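Local coordinates for protein probable starch synthase 4, chloroplastic/amyloplastic (Arabidopsis thaliana, PDB 6GNE) that belongs to the GT-B-fold glycosyltransferases and, as a probable plastid starch synthase, holds adenosine-5'-diphosphate and a glycan in pockets of its two-domain body, at residues L35-Q40 against E90-H95; Q40-L45 against S486-E491; K78-K83 against Q100-F105. All blocks are in the same frame, centred on the assembly; numbering follows the deposited sequence.

Interaction 1: L35-Q40 against E90-H95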
loop_
_atom_site.group_PDB
_atom_site.type_symbol
_atom_site.label_atom_id
_atom_site.label_comp_id
_atom_site.label_asym_id
_atom_site.label_seq_id
_atom_site.Cartn_x
_atom_site.Cartn_y
_atom_site.Cartn_z
ATOM N N LEU A 35 1.764 9.814 3.587
ATOM C CA LEU A 35 0.953 10.507 4.584
ATOM C C LEU A 35 1.823 11.150 5.655
ATOM O O LEU A 35 1.543 12.271 6.067
ATOM C CB LEU A 35 -0.043 9.554 5.254
ATOM C CG LEU A 35 -0.934 10.139 6.352
ATOM C CD1 LEU A 35 -1.733 11.340 5.847
ATOM C CD2 LEU A 35 -1.868 9.045 6.827
ATOM N N GLY A 36 2.873 10.445 6.087
ATOM C CA GLY A 36 3.855 10.993 7.008
ATOM C C GLY A 36 4.404 12.344 6.563
ATOM O O GLY A 36 4.386 13.313 7.327
ATOM N N LYS A 37 4.868 12.404 5.319
ATOM C CA LYS A 37 5.462 13.629 4.786
ATOM C C LYS A 37 4.423 14.725 4.620
ATOM O O LYS A 37 4.704 15.869 4.932
ATOM C CB LYS A 37 6.202 13.399 3.474
ATOM C CG LYS A 37 7.414 12.493 3.635
ATOM C CD LYS A 37 7.823 11.751 2.346
ATOM C CE LYS A 37 8.687 12.628 1.446
ATOM N NZ LYS A 37 9.383 11.856 0.392
ATOM N N ALA A 38 3.226 14.378 4.147
ATOM C CA ALA A 38 2.159 15.366 3.979
ATOM C C ALA A 38 1.827 16.020 5.308
ATOM O O ALA A 38 1.675 17.229 5.366
ATOM C CB ALA A 38 0.929 14.753 3.361
ATOM N N LEU A 39 1.751 15.217 6.369
ATOM C CA LEU A 39 1.513 15.720 7.729
ATOM C C LEU A 39 2.665 16.596 8.220
ATOM O O LEU A 39 2.434 17.675 8.789
ATOM C CB LEU A 39 1.268 14.561 8.706
ATOM C CG LEU A 39 -0.014 13.741 8.518
ATOM C CD1 LEU A 39 0.038 12.486 9.365
ATOM C CD2 LEU A 39 -1.285 14.517 8.802
ATOM N N GLN A 40 3.893 16.150 7.994
ATOM C CA GLN A 40 5.049 16.988 8.304
ATOM C C GLN A 40 5.031 18.365 7.580
ATOM O O GLN A 40 5.338 19.355 8.206
ATOM C CB GLN A 40 6.360 16.241 8.047
ATOM C CG GLN A 40 7.568 16.852 8.741
ATOM C CD GLN A 40 8.873 16.250 8.254
ATOM O OE1 GLN A 40 9.326 16.547 7.140
ATOM N NE2 GLN A 40 9.496 15.417 9.094
ATOM N N GLU A 90 13.799 10.081 4.228
ATOM C CA GLU A 90 13.169 11.135 3.460
ATOM C C GLU A 90 12.568 12.263 4.289
ATOM O O GLU A 90 11.401 12.642 4.137
ATOM C CB GLU A 90 12.241 10.505 2.414
ATOM C CG GLU A 90 13.086 10.123 1.172
ATOM C CD GLU A 90 12.368 9.241 0.179
ATOM O OE1 GLU A 90 11.116 9.312 0.144
ATOM O OE2 GLU A 90 13.088 8.491 -0.537
ATOM N N GLY A 91 13.410 12.777 5.183
ATOM C CA GLY A 91 13.043 13.862 6.076
ATOM C C GLY A 91 12.224 13.461 7.287
ATOM O O GLY A 91 11.997 14.296 8.140
ATOM N N LEU A 92 11.768 12.212 7.387
ATOM C CA LEU A 92 11.037 11.778 8.576
ATOM C C LEU A 92 11.987 11.147 9.603
ATOM O O LEU A 92 12.816 10.332 9.239
ATOM C CB LEU A 92 9.921 10.793 8.199
ATOM C CG LEU A 92 8.826 11.429 7.349
ATOM C CD1 LEU A 92 8.057 10.356 6.631
ATOM C CD2 LEU A 92 7.922 12.333 8.160
ATOM N N PRO A 93 11.859 11.508 10.885
ATOM C CA PRO A 93 12.570 10.739 11.912
ATOM C C PRO A 93 11.989 9.340 12.088
ATOM O O PRO A 93 10.786 9.187 12.146
ATOM C CB PRO A 93 12.369 11.565 13.204
ATOM C CG PRO A 93 11.763 12.850 12.781
ATOM C CD PRO A 93 11.079 12.608 11.466
ATOM N N VAL A 94 12.851 8.333 12.168
ATOM C CA VAL A 94 12.421 6.953 12.332
ATOM C C VAL A 94 13.177 6.299 13.478
ATOM O O VAL A 94 14.356 6.576 13.685
ATOM C CB VAL A 94 12.658 6.143 11.043
ATOM C CG1 VAL A 94 12.061 4.742 11.166
ATOM C CG2 VAL A 94 12.046 6.892 9.856
ATOM N N HIS A 95 12.471 5.454 14.225
ATOM C CA HIS A 95 13.014 4.626 15.292
ATOM C C HIS A 95 12.842 3.189 14.838
ATOM O O HIS A 95 11.730 2.743 14.612
ATOM C CB HIS A 95 12.272 4.867 16.622
ATOM C CG HIS A 95 12.669 6.140 17.307
ATOM N ND1 HIS A 95 12.055 7.350 17.042
ATOM C CD2 HIS A 95 13.647 6.398 18.217
ATOM C CE1 HIS A 95 12.630 8.293 17.773
ATOM N NE2 HIS A 95 13.604 7.746 18.485
#

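Interaction 2: Q40-L45 against S486-E491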
loop_
_atom_site.group_PDB
_atom_site.type_symbol
_atom_site.label_atom_id
_atom_site.label_comp_id
_atom_site.label_asym_id
_atom_site.label_seq_id
_atom_site.Cartn_x
_atom_site.Cartn_y
_atom_site.Cartn_z
ATOM N N GLN A 40 3.893 16.150 7.994
ATOM C CA GLN A 40 5.049 16.988 8.304
ATOM C C GLN A 40 5.031 18.365 7.580
ATOM O O GLN A 40 5.338 19.355 8.206
ATOM C CB GLN A 40 6.360 16.241 8.047
ATOM C CG GLN A 40 7.568 16.852 8.741
ATOM C CD GLN A 40 8.873 16.250 8.254
ATOM O OE1 GLN A 40 9.326 16.547 7.140
ATOM N NE2 GLN A 40 9.496 15.417 9.094
ATOM N N ARG A 41 4.629 18.440 6.314
ATOM C CA ARG A 41 4.481 19.739 5.618
ATOM C C ARG A 41 3.414 20.635 6.246
ATOM O O ARG A 41 3.523 21.863 6.214
ATOM C CB ARG A 41 4.130 19.584 4.126
ATOM C CG ARG A 41 5.079 18.748 3.270
ATOM C CD ARG A 41 6.561 18.789 3.716
ATOM N NE ARG A 41 7.378 17.727 3.062
ATOM C CZ ARG A 41 7.701 17.668 1.761
ATOM N NH1 ARG A 41 8.439 16.652 1.314
ATOM N NH2 ARG A 41 7.306 18.606 0.895
ATOM N N LYS A 42 2.369 20.024 6.796
ATOM C CA LYS A 42 1.325 20.775 7.500
ATOM C C LYS A 42 1.749 21.286 8.900
ATOM O O LYS A 42 0.967 21.939 9.560
ATOM C CB LYS A 42 0.029 19.958 7.554
ATOM C CG LYS A 42 -0.561 19.760 6.151
ATOM C CD LYS A 42 -1.796 18.859 6.081
ATOM C CE LYS A 42 -3.067 19.689 5.938
ATOM N NZ LYS A 42 -3.299 20.074 4.520
ATOM N N GLY A 43 2.977 20.990 9.323
ATOM C CA GLY A 43 3.559 21.530 10.555
ATOM C C GLY A 43 3.490 20.610 11.760
ATOM O O GLY A 43 3.742 21.034 12.864
ATOM N N HIS A 44 3.141 19.351 11.559
ATOM C CA HIS A 44 3.066 18.388 12.668
ATOM C C HIS A 44 4.413 17.733 12.866
ATOM O O HIS A 44 5.168 17.529 11.917
ATOM C CB HIS A 44 1.986 17.332 12.403
ATOM C CG HIS A 44 0.663 17.922 12.054
ATOM N ND1 HIS A 44 -0.121 18.571 12.983
ATOM C CD2 HIS A 44 0.006 18.011 10.866
ATOM C CE1 HIS A 44 -1.218 19.016 12.391
ATOM N NE2 HIS A 44 -1.162 18.696 11.107
ATOM N N LEU A 45 4.716 17.427 14.116
ATOM C CA LEU A 45 5.884 16.646 14.450
ATOM C C LEU A 45 5.503 15.207 14.201
ATOM O O LEU A 45 4.771 14.620 14.972
ATOM C CB LEU A 45 6.273 16.862 15.906
ATOM C CG LEU A 45 7.447 16.070 16.488
ATOM C CD1 LEU A 45 8.686 16.217 15.604
ATOM C CD2 LEU A 45 7.719 16.507 17.957
ATOM N N SER A 486 -6.280 14.432 0.989
ATOM C CA SER A 486 -6.522 13.362 1.961
ATOM C C SER A 486 -5.757 13.509 3.275
ATOM O O SER A 486 -6.243 13.044 4.306
ATOM C CB SER A 486 -6.231 11.985 1.367
ATOM O OG SER A 486 -7.208 11.699 0.425
ATOM N N ALA A 487 -4.564 14.102 3.247
ATOM C CA ALA A 487 -3.862 14.444 4.482
ATOM C C ALA A 487 -4.635 15.461 5.339
ATOM O O ALA A 487 -4.663 15.357 6.566
ATOM C CB ALA A 487 -2.473 14.949 4.175
ATOM N N THR A 488 -5.256 16.437 4.685
ATOM C CA THR A 488 -6.196 17.367 5.345
ATOM C C THR A 488 -7.388 16.644 6.002
ATOM O O THR A 488 -7.807 17.035 7.070
ATOM C CB THR A 488 -6.717 18.463 4.355
ATOM O OG1 THR A 488 -5.620 19.115 3.716
ATOM C CG2 THR A 488 -7.462 19.513 5.071
ATOM N N GLN A 489 -7.938 15.606 5.373
ATOM C CA GLN A 489 -9.039 14.839 6.007
ATOM C C GLN A 489 -8.577 14.047 7.244
ATOM O O GLN A 489 -9.312 14.000 8.246
ATOM C CB GLN A 489 -9.720 13.860 5.083
ATOM C CG GLN A 489 -10.361 14.400 3.832
ATOM C CD GLN A 489 -11.149 13.301 3.115
ATOM O OE1 GLN A 489 -10.897 12.969 1.936
ATOM N NE2 GLN A 489 -12.081 12.696 3.856
ATOM N N TYR A 490 -7.390 13.434 7.180
ATOM C CA TYR A 490 -6.813 12.773 8.356
ATOM C C TYR A 490 -6.540 13.786 9.501
ATOM O O TYR A 490 -6.838 13.519 10.667
ATOM C CB TYR A 490 -5.523 12.002 8.010
ATOM C CG TYR A 490 -5.714 10.614 7.418
ATOM C CD1 TYR A 490 -5.868 9.503 8.230
ATOM C CD2 TYR A 490 -5.710 10.409 6.053
ATOM C CE1 TYR A 490 -6.031 8.238 7.698
ATOM C CE2 TYR A 490 -5.862 9.150 5.520
ATOM C CZ TYR A 490 -6.024 8.064 6.340
ATOM O OH TYR A 490 -6.191 6.807 5.799
ATOM N N GLU A 491 -5.977 14.937 9.138
ATOM C CA GLU A 491 -5.684 16.007 10.078
ATOM C C GLU A 491 -6.944 16.439 10.840
ATOM O O GLU A 491 -6.896 16.620 12.086
ATOM C CB GLU A 491 -5.041 17.185 9.334
ATOM C CG GLU A 491 -4.777 18.453 10.163
ATOM C CD GLU A 491 -4.341 19.641 9.315
ATOM O OE1 GLU A 491 -3.287 20.233 9.605
ATOM O OE2 GLU A 491 -5.034 19.997 8.340
#

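Interaction 3: K78-K83 against Q100-F105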
loop_
_atom_site.group_PDB
_atom_site.type_symbol
_atom_site.label_atom_id
_atom_site.label_comp_id
_atom_site.label_asym_id
_atom_site.label_seq_id
_atom_site.Cartn_x
_atom_site.Cartn_y
_atom_site.Cartn_z
ATOM N N LYS A 78 8.278 -12.480 30.723
ATOM C CA LYS A 78 9.672 -12.050 30.910
ATOM C C LYS A 78 9.886 -10.698 30.228
ATOM O O LYS A 78 9.122 -10.319 29.332
ATOM C CB LYS A 78 10.622 -13.069 30.289
ATOM C CG LYS A 78 10.731 -14.390 31.050
ATOM C CD LYS A 78 10.874 -15.607 30.134
ATOM C CE LYS A 78 11.977 -16.575 30.599
ATOM N NZ LYS A 78 11.980 -16.918 32.069
ATOM N N LEU A 79 10.913 -9.979 30.681
ATOM C CA LEU A 79 11.389 -8.762 30.026
ATOM C C LEU A 79 12.550 -9.097 29.070
ATOM O O LEU A 79 13.384 -9.965 29.356
ATOM C CB LEU A 79 11.814 -7.722 31.071
ATOM C CG LEU A 79 10.745 -7.313 32.114
ATOM C CD1 LEU A 79 11.322 -6.321 33.126
ATOM C CD2 LEU A 79 9.479 -6.744 31.471
ATOM N N TYR A 80 12.569 -8.427 27.917
ATOM C CA TYR A 80 13.606 -8.623 26.895
ATOM C C TYR A 80 14.219 -7.314 26.445
ATOM O O TYR A 80 13.544 -6.287 26.377
ATOM C CB TYR A 80 13.071 -9.359 25.672
ATOM C CG TYR A 80 12.679 -10.766 25.976
ATOM C CD1 TYR A 80 11.404 -11.062 26.451
ATOM C CD2 TYR A 80 13.579 -11.810 25.800
ATOM C CE1 TYR A 80 11.042 -12.370 26.746
ATOM C CE2 TYR A 80 13.223 -13.123 26.076
ATOM C CZ TYR A 80 11.963 -13.402 26.557
ATOM O OH TYR A 80 11.626 -14.702 26.852
ATOM N N LYS A 81 15.507 -7.373 26.116
ATOM C CA LYS A 81 16.249 -6.194 25.679
ATOM C C LYS A 81 15.989 -5.878 24.225
ATOM O O LYS A 81 15.887 -6.785 23.403
ATOM C CB LYS A 81 17.732 -6.380 25.963
ATOM C CG LYS A 81 18.000 -6.229 27.450
ATOM C CD LYS A 81 19.461 -6.447 27.795
ATOM C CE LYS A 81 19.678 -6.228 29.286
ATOM N NZ LYS A 81 20.860 -7.001 29.762
ATOM N N ASN A 82 15.848 -4.588 23.932
ATOM C CA ASN A 82 15.737 -4.092 22.546
ATOM C C ASN A 82 16.782 -3.002 22.260
ATOM O O ASN A 82 16.837 -2.026 23.008
ATOM C CB ASN A 82 14.348 -3.489 22.313
ATOM C CG ASN A 82 13.225 -4.481 22.526
ATOM O OD1 ASN A 82 12.540 -4.440 23.533
ATOM N ND2 ASN A 82 13.025 -5.358 21.576
ATOM N N LYS A 83 17.604 -3.176 21.219
ATOM C CA LYS A 83 18.472 -2.099 20.693
ATOM C C LYS A 83 17.589 -1.140 19.903
ATOM O O LYS A 83 16.855 -1.569 19.033
ATOM C CB LYS A 83 19.603 -2.604 19.733
ATOM C CG LYS A 83 21.014 -2.655 20.298
ATOM C CD LYS A 83 21.107 -3.648 21.464
ATOM C CE LYS A 83 21.960 -3.199 22.678
ATOM N NZ LYS A 83 23.334 -3.776 22.684
ATOM N N GLN A 100 16.288 -8.299 20.996
ATOM C CA GLN A 100 17.312 -9.240 21.433
ATOM C C GLN A 100 16.481 -10.296 22.175
ATOM O O GLN A 100 16.513 -10.408 23.410
ATOM C CB GLN A 100 18.333 -8.562 22.377
ATOM C CG GLN A 100 18.841 -7.174 21.990
ATOM C CD GLN A 100 20.190 -7.185 21.310
ATOM O OE1 GLN A 100 21.204 -6.840 21.923
ATOM N NE2 GLN A 100 20.206 -7.588 20.043
ATOM N N HIS A 101 15.628 -10.969 21.422
ATOM C CA HIS A 101 14.835 -12.072 21.918
ATOM C C HIS A 101 15.408 -13.275 21.193
ATOM O O HIS A 101 15.663 -13.187 20.003
ATOM C CB HIS A 101 13.363 -11.845 21.540
ATOM C CG HIS A 101 12.432 -12.910 22.022
ATOM N ND1 HIS A 101 12.359 -14.148 21.427
ATOM C CD2 HIS A 101 11.513 -12.921 23.021
ATOM C CE1 HIS A 101 11.445 -14.881 22.040
ATOM N NE2 HIS A 101 10.920 -14.161 23.013
ATOM N N PRO A 102 15.602 -14.416 21.883
ATOM C CA PRO A 102 16.266 -15.578 21.224
ATOM C C PRO A 102 15.639 -16.050 19.894
ATOM O O PRO A 102 16.334 -16.615 19.074
ATOM C CB PRO A 102 16.206 -16.696 22.276
ATOM C CG PRO A 102 15.453 -16.153 23.434
ATOM C CD PRO A 102 15.315 -14.664 23.303
ATOM N N SER A 103 14.341 -15.825 19.706
ATOM C CA SER A 103 13.610 -16.165 18.461
ATOM C C SER A 103 13.943 -15.311 17.228
ATOM O O SER A 103 13.520 -15.650 16.124
ATOM C CB SER A 103 12.089 -16.079 18.679
ATOM O OG SER A 103 11.633 -16.920 19.723
ATOM N N LYS A 104 14.654 -14.199 17.412
ATOM C CA LYS A 104 15.233 -13.431 16.300
ATOM C C LYS A 104 14.170 -12.997 15.325
ATOM O O LYS A 104 14.198 -13.331 14.132
ATOM C CB LYS A 104 16.336 -14.238 15.612
ATOM C CG LYS A 104 17.543 -14.439 16.505
ATOM C CD LYS A 104 18.558 -15.390 15.824
ATOM C CE LYS A 104 20.034 -14.964 15.953
ATOM N NZ LYS A 104 20.675 -14.465 14.665
ATOM N N PHE A 105 13.221 -12.242 15.851
ATOM C CA PHE A 105 12.000 -11.973 15.128
ATOM C C PHE A 105 12.222 -11.239 13.820
ATOM O O PHE A 105 11.544 -11.532 12.843
ATOM C CB PHE A 105 11.023 -11.185 15.996
ATOM C CG PHE A 105 10.512 -11.941 17.198
ATOM C CD1 PHE A 105 9.912 -13.196 17.058
ATOM C CD2 PHE A 105 10.589 -11.373 18.470
ATOM C CE1 PHE A 105 9.434 -13.887 18.171
ATOM C CE2 PHE A 105 10.110 -12.053 19.575
ATOM C CZ PHE A 105 9.530 -13.318 19.425
#

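Interaction 1: L35-Q40 against E90-H95
K37 and Q40, one turn apart on the helix, reach across to the turn E90-G91 and the start of the strand, while L92 lies between them. The lysine has CG anti to its own carbonyl carbon (chi1 -65°) and bends again at chi3. Its four methylenes span from the helix past the E90 carbonyl, and NZ forms a salt bridge with E90 OE1 at 3.1 Å, meeting the anti side of the carboxylate somewhat out of its plane. That length lets NZ pair with D265 OD2 as well, so two carboxylates share one buried ammonium group and would be expected to keep it protonated.

Q40 works differently. Its CG is anti to the backbone N (chi1 -162°) and the chain runs on extended, bringing NE2 to 2.9 Å from G91 O. The N-H points almost straight at this oxygen (174°), which lies in the amide plane of Q40, although the donor itself stands above the carbonyl plane of G91.

L92 crosses K37 at about a right angle, with CD1 3.7 Å from K37 CG. Its other methyl, CD2, sits 3.6 Å from Q40 NE2 and 3.8 Å from G36 O. Glycine suits position 36 because a CB there would point at L92 and come close to CD1. G91 has positive phi, as does E90, which suits glycine in this two-residue hairpin turn.

Strand 92-100 pairs with strand 78-89 through that hairpin and with strand 45-51 on its other side. Helix 27-41 packs across this sheet, L39 and L92 both touching V46, while L35 and A38 turn to helix 484-499.

Interaction 2: Q40-L45 against S486-E491
H44 and E491 form the directed polar link between the two segments. NE2 of the imidazole donates to E491 OE1 at 3.0 Å, the hydrogen bond bent to 151°. The oxygen lies near the ring plane, at its edge, whereas the carboxylate is turned nearly perpendicular to the ring (80°) and is met on its anti side. Since ND1 accepts from the backbone N of L10, both ring nitrogens are engaged, which fixes the rotation of a buried histidine; the two bonds are consistent with a neutral ring whose proton is on NE2. E491 comes to meet it with CG anti to the backbone N (chi1 175°) and the rest of its chain extended.

The second hydrogen bond runs from K42 NZ to T488 OG1, 2.6 Å away. Threonine suits this place because its hydroxyl can accept from the ammonium group and at the same time donate to G484 O, one turn earlier in its own helix.

These bonds join the end of helix 27-41 to helix 484-499, the C-terminal helix that, as is characteristic of GT-B enzymes, returns from the second domain to pack on the first. Helix 27-41 finishes in a Schellman motif: two bonds return to its last turn, one of them from G43 N to Q40 O at 3.1 Å, and G43 takes a positive phi, which glycine readily adopts. That turn of the backbone delivers K42 and H44 to the same partner helix.

Electrostatic attraction is looser. K42 NZ and E491 OE2 stand 4.2 Å apart, beyond a salt bridge, and the lysine instead brings its CE beside OE2.

Apolar contact is slight: A487 CB only just reaches K42 CD, 4.4 Å away.

Interaction 3: K78-K83 against Q100-F105
Y80 presents one face of its ring to H101 CD2, which sits 3.4 Å above the tyrosine plane, over its centre. The ring planes are inclined at 39° with centroids 4.4 Å apart, an oblique pairing. H101 has CG anti to its backbone N (chi1 -179°), placed so that the ring's CD2 comes up to Y80. On the H101 ring itself, P102 CD and F105 CE2 lie near opposite faces, each offset toward the rim. P102 also touches Y80, its CD 3.8 Å from CE2.

The imidazole has a polar task as well: ND1 accepts from S103 N at 3.1 Å, binding the ring to its own loop. H101 to K104 form a type I turn, closed by K104 N to H101 O, and proline suits its second position because the ring already holds phi near the value required.

Beside the aromatic pair, Q100 N donates to K81 O at 2.9 Å. Q100 CB and CG lie beside that same oxygen, and the bend at chi2 swings CD off to K83. There Q100 OE1 comes to 3.2 Å from K83 CD, a van der Waals approach and not a hydrogen bond to the lysine's NZ.

Strands 78-89 and 92-100 form an antiparallel beta hairpin, and this is its open end, where the second strand gives way to the turn leading toward helix 117-134, in the N-terminal, Rossmann-like half of a GT-B glycosyltransferase.

Interactions 1 and 2 share Q40 and helix 27-41, which meets the sheet on one side and helix 484-499 on another; A38 and A487 touch where the two contacts adjoin. All three contacts are partly buried, but interaction 3 lies farther out, about 29 Å from the chain's centre; its centre is about 27 Å from that of interaction 1. These two belong to the same hairpin, one at the turn and the other at the open end. Only interaction 1 has a salt bridge, beside an amide-to-carbonyl bond and leucine packing. Interaction 2, between residues more than 400 positions apart, relies on side-chain hydrogen bonds, and interaction 3 on ring packing and a backbone bond.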